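Local coordinates for protein-tyrosine-phosphatase (PDB 2Z72) that probably catalyses the removal of phosphate from phosphotyrosine, as a cold-active, zinc-containing phosphatase of the calcineurin-like phosphoesterase family, at residues Leu86-Leu89 against Leu90-Lys94; Trp127-Tyr130 against Gln131-Gln134; Arg325-Tyr328 against Asp329-Glu333. All coordinates share one frame; numbering follows the deposited sequence. Where two conformers were deposited one is given.

Contact 1: Leu86-Leu89 against Leu90-Lys94; sequences LLTL and LKKQK
Leu86 and Leu90, one helical turn apart, meet methyl to methyl on the buried flank of the helix, with CD1 of Leu86 3.8 Å from CD1 of Leu90. The two side chains are skewed against each other: Leu86 swings its CG away from its own backbone N (chi1 174°), which carries its CD1 branch along the helix to Leu90. Leu90 keeps CG beside its backbone N (chi1 -63°), leaning back over the preceding turn until CG is 3.3 Å from Leu86 O. Phe128 of helix 122-138 packs on both leucines and Val125 on Leu86; on the sheet side Met111 of strand 108-111 touches Leu86 and Met109 touches Leu90. Helix 83-92 is the crossover of the beta-alpha-beta unit that links the parallel strands 72-76 and 108-111, so its leucines face the sheet and the neighbouring helix.

Two pairs lie on the more exposed side. Leu87 CG touches Lys91 CD at 4.1 Å, while the lysine chain bends about its CG-CD bond and sends its amino end away. Thr88 and Lys92 run alongside each other in the same direction, CG2 to CG 4.1 Å; the hydroxyl of Thr88 bonds Asp84 O. Lys92 N reaches Thr88 O at 2.8 Å, the shortest of the four i to i+4 backbone bonds here. Leu89 and Gln93 turn back into the protein, toward Leu315, with Leu89 CD1 3.9 Å from Gln93 CG; Gln93 NE2 bonds the carbonyls of Leu327 and Thr331. Lys94, with positive phi, closes the helix in a Schellman motif.

Contact 2: Trp127-Tyr130 against Gln131-Gln134; sequences WFMY and QLDQ
Leu132 N and Phe128 O form the shortest polar bond of this stretch, 2.8 Å. It belongs to a run of four i to i+4 bonds; Asp133 N follows with Met129 O at 2.9 Å, and Gln134 N with Tyr130 O at a slacker 3.2 Å.

Above this backbone, Phe128 and Leu132 lie alongside each other and point the same way, Phe128 CZ 4.1 Å from Leu132 CD1. Both throw CG away from the backbone N, with chi1 170° for Phe128 and -159° for Leu132, which sets the methyl obliquely at the far end of the ring. The other methyl, Leu132 CD2, lies 4.3 Å from Met129 SD, so the two branches of Leu132 meet different neighbours, CD1 the ring and CD2 the thioether. Met109 of strand 108-111 touches both Met129 and Leu132.

The other flank is aromatic and polar. Trp127 lays CZ3 over the centre of one face of the Tyr130 ring, 3.9 Å above its plane, while Trp190 meets the tyrosine ring in an edge-to-face arrangement. Tyr130 OH is held by Glu186 and by the backbone N of Ser56. Asp133 CB rests 3.3 Å from Met129 O; its buried OD2 takes a bond from Trp190 NE1 and a salt bridge from Lys194, which together would probably stabilise the negative charge. Gln134 NE2 bonds Glu58.

The helix is thus packed against the sheet through Met129 and Leu132, against helix 83-92 through Phe128, and against helix 186-192 and the loop near Ser56 and Ile59 through Trp127, Tyr130, Asp133 and Gln134, as suits the crossover of the beta-alpha-beta unit joining parallel strands 108-111 and 142-145 in the calcineurin-like fold.

Contact 3: Arg325-Tyr328 against Asp329-Glu333; sequences RGLY and DGTRE
Arg325 and Glu333 stand side by side and point the same way, yet their charged ends stay apart: NH1 to OE2 is 3.8 Å, a long salt bridge, with the guanidinium and carboxylate planes turned 57° from each other. A water fills in, accepting from Arg325 NH1 at 3.0 Å and donating to Glu333 OE1. Leu327 packs over one face of the guanidinium, its CG 3.7 Å from the plane and offset toward the rim; its CD1 also touches Glu333 CG. The NH2 corner of Arg325 has a second acid, Glu314, as salt-bridge partner.

Backbone bonds fix this register. Arg325 and Glu333 are an antiparallel hydrogen-bonded pair, Arg325 N to Glu333 O 2.8 Å, and Gly326 with Arg332 is the non-hydrogen-bonded pair that follows. Leu327 N then donates to Thr331 O at 2.8 Å. The chain reverses through a type I turn, Leu327 to Gly330, in which Gly330 N approaches Leu327 O from well above the carbonyl plane, 55° out of it. Gly330 has positive phi, and it and Thr331 together face Leu327, the 3:5 hairpin of a type I turn with a G1 bulge.

Asp329 fastens the turn from its side chain. With chi1 72° CG sits between the backbone N and the carbonyl carbon, so OD2 reaches forward, receiving Thr331 N at 3.0 Å from above the carboxylate plane, an Asx turn, and Thr331 OG1 at 2.6 Å on its syn lone pair. Two donors on one oxygen would probably hold the carboxylate in its ionised form, and the long separation and bridging water suggest that the Arg325-Glu333 attraction is probably weaker than that of a close ion pair.

Contacts 1, 2 and 3 follow one another along the chain without interleaving. Contacts 1 and 2 lie on two successive beta-alpha-beta crossovers, helices 83-92 and 122-138, which pack against each other; the centres of the two contacts are 15 Å apart. Contact 3, the hairpin of strands 322-326 and 332-334, has its centre 10 Å from that of contact 1 and 23 Å from that of contact 2, which it does not touch. Helix 83-92 is therefore the middle element, flanked by a buried helix and a surface hairpin. Contacts 1 and 2 lie on helices packed against the mixed sheet, whereas contact 3 forms part of it; the sheet takes in both parallel strands 72-76, 108-111 and 142-145 and, from the end of the chain, antiparallel strands 315-319, 322-326 and 332-334.

Contact 1: Leu86-Leu89 against Leu90-Lys94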
ATOM      1  N   LEU A  86      10.417  -7.461  -0.681  1.00  9.72           N
ATOM      2  CA  LEU A  86       9.659  -6.920  -1.794  1.00  9.79           C
ATOM      3  C   LEU A  86      10.429  -6.896  -3.083  1.00 10.25           C
ATOM      4  O   LEU A  86       9.953  -7.288  -4.164  1.00 10.39           O
ATOM      5  CB  LEU A  86       9.184  -5.513  -1.421  1.00  9.82           C
ATOM      6  CG  LEU A  86       8.484  -4.720  -2.509  1.00  9.94           C
ATOM      7  CD1 LEU A  86       7.184  -5.403  -2.929  1.00 11.20           C
ATOM      8  CD2 LEU A  86       8.234  -3.273  -2.062  1.00 10.71           C
ATOM      9  N   LEU A  87      11.676  -6.378  -3.034  1.00  9.87           N
ATOM     10  CA  LEU A  87      12.465  -6.248  -4.221  1.00 10.32           C
ATOM     11  C   LEU A  87      12.747  -7.610  -4.817  1.00 10.99           C
ATOM     12  O   LEU A  87      12.651  -7.824  -6.044  1.00 11.36           O
ATOM     13  CB  LEU A  87      13.768  -5.513  -3.934  1.00 10.63           C
ATOM     14  CG  LEU A  87      14.539  -4.998  -5.130  1.00 12.76           C
ATOM     15  CD1 LEU A  87      13.892  -3.766  -5.762  1.00 16.18           C
ATOM     16  CD2 LEU A  87      15.930  -4.613  -4.645  1.00 16.96           C
ATOM     17  N   THR A  88      13.138  -8.567  -3.972  1.00 10.88           N
ATOM     18  CA  THR A  88      13.425  -9.898  -4.477  1.00 12.23           C
ATOM     19  C   THR A  88      12.195 -10.526  -5.166  1.00 10.92           C
ATOM     20  O   THR A  88      12.289 -11.097  -6.237  1.00 11.91           O
ATOM     21  CB  THR A  88      13.898 -10.798  -3.330  1.00 13.53           C
ATOM     22  OG1 THR A  88      15.180 -10.294  -2.932  1.00 17.05           O
ATOM     23  CG2 THR A  88      14.042 -12.257  -3.745  1.00 15.76           C
ATOM     24  N   LEU A  89      11.014 -10.363  -4.521  1.00 10.65           N
ATOM     25  CA  LEU A  89       9.813 -10.927  -5.095  1.00 10.44           C
ATOM     26  C   LEU A  89       9.546 -10.319  -6.469  1.00 10.47           C
ATOM     27  O   LEU A  89       9.220 -11.029  -7.439  1.00 11.35           O
ATOM     28  CB  LEU A  89       8.636 -10.662  -4.134  1.00 10.68           C
ATOM     29  CG  LEU A  89       7.249 -11.002  -4.754  1.00 12.21           C
ATOM     30  CD1 LEU A  89       7.134 -12.462  -5.141  1.00 11.87           C
ATOM     31  CD2 LEU A  89       6.171 -10.604  -3.725  1.00 13.59           C
ATOM     32  N   LEU A  90       9.646  -9.001  -6.584  1.00  9.82           N
ATOM     33  CA  LEU A  90       9.326  -8.348  -7.856  1.00 10.48           C
ATOM     34  C   LEU A  90      10.339  -8.680  -8.914  1.00 10.58           C
ATOM     35  O   LEU A  90      10.036  -8.777 -10.096  1.00 11.98           O
ATOM     36  CB  LEU A  90       9.184  -6.836  -7.652  1.00 11.68           C
ATOM     37  CG  LEU A  90       8.040  -6.404  -6.735  1.00 10.56           C
ATOM     38  CD1 LEU A  90       8.051  -4.892  -6.597  1.00 13.65           C
ATOM     39  CD2 LEU A  90       6.674  -6.926  -7.199  1.00 11.82           C
ATOM     40  N   LYS A  91      11.625  -8.854  -8.527  1.00 11.16           N
ATOM     41  CA  LYS A  91      12.632  -9.273  -9.467  1.00 10.73           C
ATOM     42  C   LYS A  91      12.348 -10.686  -9.959  1.00 10.77           C
ATOM     43  O   LYS A  91      12.429 -10.983 -11.169  1.00 11.50           O
ATOM     44  CB  LYS A  91      14.045  -9.230  -8.849  0.69 11.24           C
ATOM     45  CG  LYS A  91      14.657  -7.845  -8.659  0.69 11.36           C
ATOM     46  CD  LYS A  91      15.873  -7.896  -7.697  0.69 10.46           C
ATOM     47  CE  LYS A  91      16.984  -8.773  -8.303  0.69 13.85           C
ATOM     48  NZ  LYS A  91      18.200  -8.834  -7.399  0.69 16.55           N
ATOM     49  N   LYS A  92      12.072 -11.598  -8.986  1.00 10.69           N
ATOM     50  CA  LYS A  92      11.881 -12.999  -9.385  1.00 11.12           C
ATOM     51  C   LYS A  92      10.657 -13.168 -10.259  1.00 11.00           C
ATOM     52  O   LYS A  92      10.670 -14.055 -11.126  1.00 12.82           O
ATOM     53  CB  LYS A  92      11.735 -13.827  -8.124  1.00 11.30           C
ATOM     54  CG  LYS A  92      13.044 -14.023  -7.354  1.00 13.42           C
ATOM     55  CD  LYS A  92      13.912 -15.052  -7.989  1.00 12.72           C
ATOM     56  CE  LYS A  92      15.263 -15.166  -7.279  1.00 15.41           C
ATOM     57  NZ  LYS A  92      16.113 -16.148  -7.964  1.00 14.77           N
ATOM     58  N   GLN A  93       9.642 -12.355 -10.049  1.00 10.92           N
ATOM     59  CA  GLN A  93       8.381 -12.433 -10.809  1.00 11.45           C
ATOM     60  C   GLN A  93       8.436 -11.527 -12.036  1.00 11.21           C
ATOM     61  O   GLN A  93       7.441 -11.410 -12.781  1.00 13.61           O
ATOM     62  CB  GLN A  93       7.188 -12.154  -9.917  1.00 11.23           C
ATOM     63  CG  GLN A  93       6.851 -13.295  -8.989  1.00 11.57           C
ATOM     64  CD  GLN A  93       6.363 -14.504  -9.731  1.00 13.20           C
ATOM     65  OE1 GLN A  93       5.725 -14.357 -10.759  1.00 16.81           O
ATOM     66  NE2 GLN A  93       6.602 -15.660  -9.178  1.00 15.82           N
ATOM     67  N   LYS A  94       9.562 -10.836 -12.315  1.00 11.65           N
ATOM     68  CA  LYS A  94       9.777 -10.063 -13.549  1.00 12.46           C
ATOM     69  C   LYS A  94       8.821  -8.886 -13.659  1.00 12.09           C
ATOM     70  O   LYS A  94       8.470  -8.420 -14.746  1.00 16.03           O
ATOM     71  CB  LYS A  94       9.695 -10.952 -14.796  0.51 14.38           C
ATOM     72  CG  LYS A  94      10.694 -12.119 -14.734  0.51 17.15           C
ATOM     73  CD  LYS A  94      10.480 -13.059 -15.903  0.51 16.58           C
ATOM     74  CE  LYS A  94      11.641 -14.012 -16.150  0.51 24.91           C
ATOM     75  NZ  LYS A  94      12.346 -14.547 -14.961  0.51 21.82           N
TER

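Contact 2: Trp127-Tyr130 against Gln131-Gln134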
ATOM      1  N   TRP A 127       9.922   5.069  -0.855  1.00  7.78           N
ATOM      2  CA  TRP A 127      10.513   5.751  -2.007  1.00  7.83           C
ATOM      3  C   TRP A 127      10.565   4.840  -3.225  1.00  8.27           C
ATOM      4  O   TRP A 127      10.495   5.344  -4.352  1.00  8.78           O
ATOM      5  CB  TRP A 127      11.889   6.349  -1.667  1.00  8.25           C
ATOM      6  CG  TRP A 127      11.795   7.532  -0.772  1.00  8.46           C
ATOM      7  CD1 TRP A 127      12.184   7.666   0.513  1.00  8.72           C
ATOM      8  CD2 TRP A 127      11.220   8.802  -1.159  1.00  8.72           C
ATOM      9  NE1 TRP A 127      11.905   8.922   0.957  1.00  9.08           N
ATOM     10  CE2 TRP A 127      11.320   9.649  -0.038  1.00  8.52           C
ATOM     11  CE3 TRP A 127      10.651   9.324  -2.337  1.00  9.23           C
ATOM     12  CZ2 TRP A 127      10.864  10.959  -0.056  1.00  9.77           C
ATOM     13  CZ3 TRP A 127      10.198  10.623  -2.349  1.00 10.56           C
ATOM     14  CH2 TRP A 127      10.304  11.433  -1.225  1.00 10.62           C
ATOM     15  N   PHE A 128      10.741   3.545  -3.038  1.00  7.95           N
ATOM     16  CA  PHE A 128      10.680   2.617  -4.124  1.00  8.50           C
ATOM     17  C   PHE A 128       9.289   2.654  -4.746  1.00  7.73           C
ATOM     18  O   PHE A 128       9.171   2.705  -5.981  1.00  8.52           O
ATOM     19  CB  PHE A 128      11.027   1.201  -3.646  1.00  8.82           C
ATOM     20  CG  PHE A 128      10.761   0.138  -4.689  1.00  8.97           C
ATOM     21  CD1 PHE A 128      11.567  -0.022  -5.794  1.00 11.17           C
ATOM     22  CD2 PHE A 128       9.676  -0.692  -4.538  1.00 11.54           C
ATOM     23  CE1 PHE A 128      11.298  -0.984  -6.746  1.00 12.38           C
ATOM     24  CE2 PHE A 128       9.403  -1.661  -5.498  1.00 14.04           C
ATOM     25  CZ  PHE A 128      10.226  -1.831  -6.597  1.00 13.81           C
ATOM     26  N   MET A 129       8.257   2.615  -3.934  1.00  8.12           N
ATOM     27  CA  MET A 129       6.879   2.611  -4.471  1.00  7.82           C
ATOM     28  C   MET A 129       6.540   3.932  -5.129  1.00  7.92           C
ATOM     29  O   MET A 129       5.772   3.922  -6.105  1.00  8.67           O
ATOM     30  CB  MET A 129       5.899   2.221  -3.382  1.00  8.28           C
ATOM     31  CG  MET A 129       5.968   0.778  -2.915  1.00  8.73           C
ATOM     32  SD  MET A 129       5.838  -0.440  -4.233  1.00  9.79           S
ATOM     33  CE  MET A 129       4.198  -0.065  -4.829  1.00 12.04           C
ATOM     34  N   TYR A 130       7.077   5.044  -4.634  1.00  7.97           N
ATOM     35  CA  TYR A 130       6.880   6.352  -5.260  1.00  7.79           C
ATOM     36  C   TYR A 130       7.480   6.329  -6.666  1.00  7.94           C
ATOM     37  O   TYR A 130       6.871   6.715  -7.658  1.00  8.41           O
ATOM     38  CB  TYR A 130       7.494   7.365  -4.343  1.00  8.21           C
ATOM     39  CG  TYR A 130       7.430   8.829  -4.723  1.00  8.12           C
ATOM     40  CD1 TYR A 130       8.261   9.345  -5.703  1.00  8.97           C
ATOM     41  CD2 TYR A 130       6.575   9.716  -4.110  1.00  8.35           C
ATOM     42  CE1 TYR A 130       8.233  10.676  -6.072  1.00  9.49           C
ATOM     43  CE2 TYR A 130       6.545  11.064  -4.423  1.00  8.88           C
ATOM     44  CZ  TYR A 130       7.390  11.528  -5.406  1.00  9.23           C
ATOM     45  OH  TYR A 130       7.435  12.872  -5.776  1.00  9.96           O
ATOM     46  N   GLN A 131       8.740   5.885  -6.770  1.00  8.45           N
ATOM     47  CA  GLN A 131       9.383   5.788  -8.074  1.00  9.40           C
ATOM     48  C   GLN A 131       8.601   4.830  -8.978  1.00  8.76           C
ATOM     49  O   GLN A 131       8.390   5.131 -10.165  1.00  8.93           O
ATOM     50  CB  GLN A 131      10.839   5.332  -7.899  1.00 11.92           C
ATOM     51  CG  GLN A 131      11.563   5.114  -9.185  1.00 15.07           C
ATOM     52  CD  GLN A 131      13.032   4.915  -8.869  1.00 16.75           C
ATOM     53  OE1 GLN A 131      13.476   3.757  -8.797  1.00 21.33           O
ATOM     54  NE2 GLN A 131      13.784   5.976  -8.672  1.00 20.03           N
ATOM     55  N   LEU A 132       8.160   3.691  -8.455  1.00  9.41           N
ATOM     56  CA  LEU A 132       7.448   2.717  -9.297  1.00  8.46           C
ATOM     57  C   LEU A 132       6.164   3.323  -9.801  1.00  8.74           C
ATOM     58  O   LEU A 132       5.746   3.055 -10.957  1.00  9.07           O
ATOM     59  CB  LEU A 132       7.232   1.474  -8.430  0.65 10.22           C
ATOM     60  CG  LEU A 132       6.997   0.248  -9.279  0.65  8.15           C
ATOM     61  CD1 LEU A 132       8.333  -0.250  -9.877  0.65  9.18           C
ATOM     62  CD2 LEU A 132       6.368  -0.855  -8.464  0.65  9.69           C
ATOM     63  N   ASP A 133       5.470   4.102  -8.974  1.00  7.98           N
ATOM     64  CA  ASP A 133       4.232   4.792  -9.373  1.00  8.00           C
ATOM     65  C   ASP A 133       4.499   5.620 -10.607  1.00  8.54           C
ATOM     66  O   ASP A 133       3.785   5.544 -11.630  1.00  8.70           O
ATOM     67  CB  ASP A 133       3.774   5.570  -8.139  1.00  8.11           C
ATOM     68  CG  ASP A 133       2.402   6.222  -8.117  1.00  7.77           C
ATOM     69  OD1 ASP A 133       1.680   6.186  -9.155  1.00 10.34           O
ATOM     70  OD2 ASP A 133       2.074   6.792  -7.056  1.00  8.06           O
ATOM     71  N   GLN A 134       5.541   6.462 -10.595  1.00  8.05           N
ATOM     72  CA  GLN A 134       5.887   7.283 -11.723  1.00  8.70           C
ATOM     73  C   GLN A 134       6.290   6.440 -12.927  1.00  8.74           C
ATOM     74  O   GLN A 134       5.845   6.720 -14.054  1.00  9.35           O
ATOM     75  CB  GLN A 134       6.983   8.287 -11.357  1.00 10.52           C
ATOM     76  CG  GLN A 134       7.325   9.181 -12.545  1.00 12.59           C
ATOM     77  CD  GLN A 134       6.178  10.113 -12.968  1.00 13.62           C
ATOM     78  OE1 GLN A 134       5.870  11.070 -12.302  1.00 20.69           O
ATOM     79  NE2 GLN A 134       5.509   9.880 -14.067  1.00 16.45           N
TER

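Contact 3: Arg325-Tyr328 against Asp329-Glu333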
ATOM      1  N   ARG A 325      -0.873 -17.683  -8.682  1.00 15.10           N
ATOM      2  CA  ARG A 325       0.014 -17.483  -7.553  1.00 13.99           C
ATOM      3  C   ARG A 325       1.450 -17.377  -8.072  1.00 13.16           C
ATOM      4  O   ARG A 325       1.938 -18.297  -8.711  1.00 14.41           O
ATOM      5  CB  ARG A 325      -0.144 -18.656  -6.592  1.00 15.86           C
ATOM      6  CG  ARG A 325       0.838 -18.707  -5.430  1.00 15.84           C
ATOM      7  CD  ARG A 325       0.522 -19.968  -4.621  1.00 17.70           C
ATOM      8  NE  ARG A 325       1.551 -20.216  -3.642  1.00 16.71           N
ATOM      9  CZ  ARG A 325       2.101 -21.334  -3.237  1.00 18.16           C
ATOM     10  NH1 ARG A 325       1.697 -22.498  -3.759  1.00 23.34           N
ATOM     11  NH2 ARG A 325       3.030 -21.237  -2.322  1.00 20.97           N
ATOM     12  N   GLY A 326       2.110 -16.273  -7.763  1.00 13.17           N
ATOM     13  CA  GLY A 326       3.514 -16.052  -8.103  1.00 12.70           C
ATOM     14  C   GLY A 326       4.340 -16.216  -6.846  1.00 12.84           C
ATOM     15  O   GLY A 326       4.275 -15.431  -5.900  1.00 12.98           O
ATOM     16  N   LEU A 327       5.120 -17.300  -6.849  1.00 13.30           N
ATOM     17  CA  LEU A 327       5.917 -17.658  -5.692  1.00 13.03           C
ATOM     18  C   LEU A 327       7.218 -16.836  -5.608  1.00 12.85           C
ATOM     19  O   LEU A 327       7.725 -16.296  -6.613  1.00 13.21           O
ATOM     20  CB  LEU A 327       6.236 -19.175  -5.748  1.00 14.05           C
ATOM     21  CG  LEU A 327       5.077 -20.130  -5.433  1.00 14.23           C
ATOM     22  CD1 LEU A 327       4.242 -20.395  -6.649  1.00 16.50           C
ATOM     23  CD2 LEU A 327       5.625 -21.439  -4.893  1.00 16.50           C
ATOM     24  N   TYR A 328       7.801 -16.851  -4.412  1.00 12.61           N
ATOM     25  CA  TYR A 328       9.021 -16.103  -4.140  1.00 12.47           C
ATOM     26  C   TYR A 328      10.179 -16.561  -4.979  1.00 13.30           C
ATOM     27  O   TYR A 328      11.110 -15.765  -5.221  1.00 14.51           O
ATOM     28  CB  TYR A 328       9.408 -16.241  -2.668  1.00 13.06           C
ATOM     29  CG  TYR A 328      10.355 -15.216  -2.119  1.00 12.70           C
ATOM     30  CD1 TYR A 328      11.511 -15.630  -1.433  1.00 13.53           C
ATOM     31  CD2 TYR A 328      10.137 -13.845  -2.255  1.00 13.37           C
ATOM     32  CE1 TYR A 328      12.398 -14.717  -0.913  1.00 13.55           C
ATOM     33  CE2 TYR A 328      11.027 -12.925  -1.724  1.00 12.29           C
ATOM     34  CZ  TYR A 328      12.160 -13.366  -1.063  1.00 13.43           C
ATOM     35  OH  TYR A 328      12.974 -12.399  -0.549  1.00 15.96           O
ATOM     36  N   ASP A 329      10.212 -17.838  -5.383  1.00 14.10           N
ATOM     37  CA  ASP A 329      11.296 -18.395  -6.186  1.00 15.82           C
ATOM     38  C   ASP A 329      11.120 -18.137  -7.682  1.00 14.76           C
ATOM     39  O   ASP A 329      11.987 -18.604  -8.431  1.00 17.11           O
ATOM     40  CB  ASP A 329      11.460 -19.870  -5.866  1.00 17.00           C
ATOM     41  CG  ASP A 329      10.366 -20.753  -6.381  1.00 19.81           C
ATOM     42  OD1 ASP A 329      10.574 -21.999  -6.169  1.00 21.42           O
ATOM     43  OD2 ASP A 329       9.362 -20.251  -6.933  1.00 16.99           O
ATOM     44  N   GLY A 330      10.042 -17.406  -8.072  1.00 13.64           N
ATOM     45  CA  GLY A 330       9.883 -17.058  -9.474  1.00 15.07           C
ATOM     46  C   GLY A 330       8.990 -18.043 -10.209  1.00 16.22           C
ATOM     47  O   GLY A 330       8.630 -17.810 -11.370  1.00 17.23           O
ATOM     48  N   THR A 331       8.601 -19.126  -9.563  1.00 15.48           N
ATOM     49  CA  THR A 331       7.644 -20.068 -10.174  1.00 16.78           C
ATOM     50  C   THR A 331       6.224 -19.572  -9.970  1.00 14.75           C
ATOM     51  O   THR A 331       5.972 -18.630  -9.183  1.00 15.11           O
ATOM     52  CB  THR A 331       7.770 -21.497  -9.592  1.00 16.94           C
ATOM     53  OG1 THR A 331       7.467 -21.539  -8.210  1.00 18.13           O
ATOM     54  CG2 THR A 331       9.178 -22.061  -9.792  1.00 18.79           C
ATOM     55  N   ARG A 332       5.269 -20.199 -10.656  1.00 17.29           N
ATOM     56  CA  ARG A 332       3.874 -19.834 -10.713  1.00 19.55           C
ATOM     57  C   ARG A 332       3.010 -21.062 -10.521  1.00 18.10           C
ATOM     58  O   ARG A 332       3.388 -22.124 -11.055  1.00 22.61           O
ATOM     59  CB  ARG A 332       3.481 -19.337 -12.103  1.00 29.96           C
ATOM     60  CG  ARG A 332       4.590 -18.557 -12.733  1.00 23.17           C
ATOM     61  CD  ARG A 332       4.390 -17.155 -11.863  1.00 10.20           C
ATOM     62  NE  ARG A 332       3.730 -16.407 -13.197  1.00 18.18           N
ATOM     63  CZ  ARG A 332       4.606 -16.081 -14.133  1.00 39.06           C
ATOM     64  NH1 ARG A 332       4.224 -15.468 -15.265  1.00 66.86           N
ATOM     65  NH2 ARG A 332       5.949 -16.275 -14.062  1.00 64.92           N
ATOM     66  N   GLU A 333       1.849 -20.936  -9.915  1.00 17.25           N
ATOM     67  CA  GLU A 333       0.835 -21.975  -9.774  1.00 19.66           C
ATOM     68  C   GLU A 333      -0.518 -21.377 -10.038  1.00 17.69           C
ATOM     69  O   GLU A 333      -0.881 -20.368  -9.450  1.00 18.03           O
ATOM     70  CB  GLU A 333       0.896 -22.542  -8.347  1.00 22.28           C
ATOM     71  CG  GLU A 333       2.229 -23.259  -8.209  1.00 37.85           C
ATOM     72  CD  GLU A 333       2.421 -24.226  -7.097  1.00 42.33           C
ATOM     73  OE1 GLU A 333       3.609 -24.331  -6.680  1.00 51.94           O
ATOM     74  OE2 GLU A 333       1.396 -24.850  -6.711  1.00 45.95           O
TER
HETATM   75  O   HOH W   1       3.854 -24.560  -3.650  1.00 41.76           O